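Uncharacterized protein (Agrobacterium tumefaciens, PDB 6N90) is a putative mRNA interferase of the YoeB family, the toxin of a type II toxin-antitoxin system that probably cleaves RNA. Local coordinates at residues D12-W16 against Q83-H87. Residues are numbered along the deposited sequence; the frame is centred on the assembly and turned at random.
Sequences DYEFW and QCRFH
A salt bridge, a hydrogen bond and a cation-pi stack join helix 7-19 to the C-terminal end of strand 76-84. Residues 12-16 are regular helix; Gln-83 is extended, the chain bends at Cys-84 (psi 40°), and Phe-86 then adopts a positive phi of 71°. Asp-12 and Arg-85 have the nearest CA atoms, 6.4 Å apart. The Arg-85 side chain, extended with chi1 to chi3 all t, brings NH1 3.0 Å from Asp-12 OD1 in a salt bridge, while its guanidinium lies flat on Phe-15 (chi1 t), planes at 13°, with CZ 3.6 Å from the ring centroid, over its face. In the YoeB-like fold, two N-terminal helices pack beside a mixed sheet, and Trp-16 occupies the junction: it touches Val-24 and Ile-27 of helix 21-36, and its NE1 donates to Cys-84 O at 2.7 Å. Cys-84 SG (chi1 p) sits at the indole edge, 4.0 Å from Tyr-13 CB. From Asp-12 OD2, one water continues to Cys-84 N and another to Arg-85 O.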
ATOM      1  N   ASP A  12     -10.897  -0.301  -2.377  1.00 20.62           N
ATOM      2  CA  ASP A  12     -11.684   0.134  -1.241  1.00 19.27           C
ATOM      3  C   ASP A  12     -10.984   1.142  -0.355  1.00 17.67           C
ATOM      4  O   ASP A  12     -11.646   2.002   0.241  1.00 17.24           O
ATOM      5  CB  ASP A  12     -12.119  -1.061  -0.432  1.00 22.23           C
ATOM      6  CG  ASP A  12     -13.275  -1.793  -1.085  1.00 27.36           C
ATOM      7  OD1 ASP A  12     -14.020  -1.169  -1.893  1.00 25.84           O
ATOM      8  OD2 ASP A  12     -13.427  -2.990  -0.794  1.00 24.12           O
ATOM      9  N   TYR A  13      -9.655   1.052  -0.264  1.00 15.87           N
ATOM     10  CA  TYR A  13      -8.898   2.078   0.468  1.00 14.76           C
ATOM     11  C   TYR A  13      -9.036   3.421  -0.234  1.00 17.06           C
ATOM     12  O   TYR A  13      -9.226   4.436   0.419  1.00 17.04           O
ATOM     13  CB  TYR A  13      -7.432   1.686   0.565  1.00 16.51           C
ATOM     14  CG  TYR A  13      -6.526   2.566   1.417  1.00 14.41           C
ATOM     15  CD1 TYR A  13      -6.610   2.566   2.811  1.00 15.43           C
ATOM     16  CD2 TYR A  13      -5.509   3.298   0.816  1.00 15.53           C
ATOM     17  CE1 TYR A  13      -5.721   3.334   3.583  1.00 15.80           C
ATOM     18  CE2 TYR A  13      -4.632   4.072   1.564  1.00 16.66           C
ATOM     19  CZ  TYR A  13      -4.745   4.099   2.939  1.00 15.34           C
ATOM     20  OH  TYR A  13      -3.851   4.863   3.667  1.00 18.02           O
ATOM     21  N   GLU A  14      -9.030   3.394  -1.563  1.00 17.02           N
ATOM     22  CA  GLU A  14      -9.212   4.604  -2.348  1.00 19.68           C
ATOM     23  C   GLU A  14     -10.617   5.141  -2.075  1.00 19.76           C
ATOM     24  O   GLU A  14     -10.805   6.343  -1.892  1.00 18.69           O
ATOM     25  CB  GLU A  14      -9.035   4.313  -3.838  1.00 22.28           C
ATOM     26  CG  GLU A  14      -7.591   4.358  -4.311  1.00 26.88           C
ATOM     27  CD  GLU A  14      -7.387   5.312  -5.472  1.00 32.44           C
ATOM     28  OE1 GLU A  14      -8.172   6.277  -5.595  1.00 36.94           O
ATOM     29  OE2 GLU A  14      -6.443   5.098  -6.260  1.00 39.27           O
ATOM     30  N   PHE A  15     -11.600   4.242  -2.047  1.00 19.11           N
ATOM     31  CA  PHE A  15     -12.980   4.628  -1.770  1.00 19.55           C
ATOM     32  C   PHE A  15     -13.058   5.404  -0.463  1.00 19.50           C
ATOM     33  O   PHE A  15     -13.729   6.446  -0.380  1.00 19.81           O
ATOM     34  CB  PHE A  15     -13.882   3.392  -1.708  1.00 19.33           C
ATOM     35  CG  PHE A  15     -15.265   3.686  -1.206  1.00 18.35           C
ATOM     36  CD1 PHE A  15     -16.245   4.115  -2.079  1.00 20.05           C
ATOM     37  CD2 PHE A  15     -15.585   3.529   0.140  1.00 19.30           C
ATOM     38  CE1 PHE A  15     -17.555   4.387  -1.617  1.00 18.97           C
ATOM     39  CE2 PHE A  15     -16.888   3.799   0.604  1.00 20.65           C
ATOM     40  CZ  PHE A  15     -17.868   4.227  -0.286  1.00 21.29           C
ATOM     41  N   TRP A  16     -12.325   4.935   0.554  1.00 16.36           N
ATOM     42  CA  TRP A  16     -12.362   5.634   1.821  1.00 16.48           C
ATOM     43  C   TRP A  16     -11.719   7.023   1.684  1.00 16.30           C
ATOM     44  O   TRP A  16     -12.211   8.005   2.264  1.00 16.72           O
ATOM     45  CB  TRP A  16     -11.682   4.820   2.920  1.00 16.68           C
ATOM     46  CG  TRP A  16     -12.487   3.584   3.348  1.00 16.65           C
ATOM     47  CD1 TRP A  16     -12.043   2.301   3.394  1.00 16.23           C
ATOM     48  CD2 TRP A  16     -13.847   3.558   3.801  1.00 17.47           C
ATOM     49  NE1 TRP A  16     -13.046   1.467   3.840  1.00 19.35           N
ATOM     50  CE2 TRP A  16     -14.164   2.213   4.094  1.00 20.02           C
ATOM     51  CE3 TRP A  16     -14.830   4.534   3.981  1.00 19.21           C
ATOM     52  CZ2 TRP A  16     -15.424   1.823   4.560  1.00 21.39           C
ATOM     53  CZ3 TRP A  16     -16.079   4.146   4.437  1.00 21.77           C
ATOM     54  CH2 TRP A  16     -16.362   2.797   4.730  1.00 19.90           C
ATOM     55  N   GLN A  83      -8.851  -7.188   2.701  1.00 19.83           N
ATOM     56  CA  GLN A  83     -10.071  -6.374   2.682  1.00 21.32           C
ATOM     57  C   GLN A  83      -9.957  -5.207   3.669  1.00 19.01           C
ATOM     58  O   GLN A  83      -9.314  -5.345   4.699  1.00 17.12           O
ATOM     59  CB  GLN A  83     -11.287  -7.281   2.998  1.00 24.13           C
ATOM     60  CG  GLN A  83     -12.390  -6.706   3.866  1.00 29.63           C
ATOM     61  CD  GLN A  83     -13.428  -7.765   4.246  1.00 33.04           C
ATOM     62  OE1 GLN A  83     -13.380  -8.912   3.774  1.00 33.86           O
ATOM     63  NE2 GLN A  83     -14.355  -7.390   5.112  1.00 35.47           N
ATOM     64  N   CYS A  84     -10.565  -4.059   3.373  1.00 17.36           N
ATOM     65  CA  CYS A  84     -10.640  -2.982   4.357  1.00 18.14           C
ATOM     66  C   CYS A  84     -12.004  -2.275   4.259  1.00 18.89           C
ATOM     67  O   CYS A  84     -12.122  -1.045   4.379  1.00 19.06           O
ATOM     68  CB  CYS A  84      -9.479  -1.980   4.176  1.00 19.12           C
ATOM     69  SG  CYS A  84      -9.534  -1.048   2.637  1.00 20.28           S
ATOM     70  N   ARG A  85     -13.037  -3.088   4.049  1.00 19.18           N
ATOM     71  CA  ARG A  85     -14.401  -2.607   3.862  1.00 19.55           C
ATOM     72  C   ARG A  85     -15.353  -3.797   3.990  1.00 19.52           C
ATOM     73  O   ARG A  85     -15.022  -4.889   3.545  1.00 19.17           O
ATOM     74  CB  ARG A  85     -14.547  -1.936   2.492  1.00 20.03           C
ATOM     75  CG  ARG A  85     -15.830  -1.126   2.302  1.00 20.96           C
ATOM     76  CD  ARG A  85     -15.775  -0.401   0.961  1.00 21.44           C
ATOM     77  NE  ARG A  85     -17.043   0.237   0.617  1.00 22.37           N
ATOM     78  CZ  ARG A  85     -17.425   0.500  -0.632  1.00 19.61           C
ATOM     79  NH1 ARG A  85     -16.653   0.178  -1.655  1.00 20.49           N
ATOM     80  NH2 ARG A  85     -18.594   1.075  -0.855  1.00 21.79           N
ATOM     81  N   PHE A  86     -16.507  -3.574   4.610  1.00 18.32           N
ATOM     82  CA  PHE A  86     -17.562  -4.585   4.781  1.00 20.93           C
ATOM     83  C   PHE A  86     -17.207  -5.693   5.774  1.00 25.95           C
ATOM     84  O   PHE A  86     -16.092  -5.755   6.299  1.00 22.72           O
ATOM     85  CB  PHE A  86     -17.937  -5.221   3.434  1.00 19.64           C
ATOM     86  CG  PHE A  86     -18.351  -4.217   2.398  1.00 18.64           C
ATOM     87  CD1 PHE A  86     -19.389  -3.328   2.658  1.00 20.08           C
ATOM     88  CD2 PHE A  86     -17.711  -4.168   1.173  1.00 18.36           C
ATOM     89  CE1 PHE A  86     -19.765  -2.402   1.714  1.00 19.42           C
ATOM     90  CE2 PHE A  86     -18.080  -3.245   0.227  1.00 20.05           C
ATOM     91  CZ  PHE A  86     -19.104  -2.351   0.503  1.00 20.68           C
ATOM     92  N   HIS A  87     -18.177  -6.568   6.038  1.00 27.77           N
ATOM     93  CA  HIS A  87     -17.920  -7.762   6.852  1.00 32.65           C
ATOM     94  C   HIS A  87     -17.114  -8.800   6.065  1.00 35.42           C
ATOM     95  O   HIS A  87     -17.109  -8.766   4.832  1.00 34.08           O
ATOM     96  CB  HIS A  87     -19.237  -8.353   7.354  1.00 38.71           C
ATOM     97  CG  HIS A  87     -19.864  -7.558   8.458  1.00 44.63           C
ATOM     98  ND1 HIS A  87     -19.499  -7.704   9.776  1.00 50.43           N
ATOM     99  CD2 HIS A  87     -20.829  -6.604   8.433  1.00 45.86           C
ATOM    100  CE1 HIS A  87     -20.212  -6.874  10.523  1.00 50.81           C
ATOM    101  NE2 HIS A  87     -21.026  -6.199   9.732  1.00 50.49           N
TER
HETATM  102  O   HOH W   1     -11.745  -4.098   0.711  1.00 20.32           O
HETATM  103  O   HOH W   2     -14.382  -5.419   0.454  1.00 28.19           O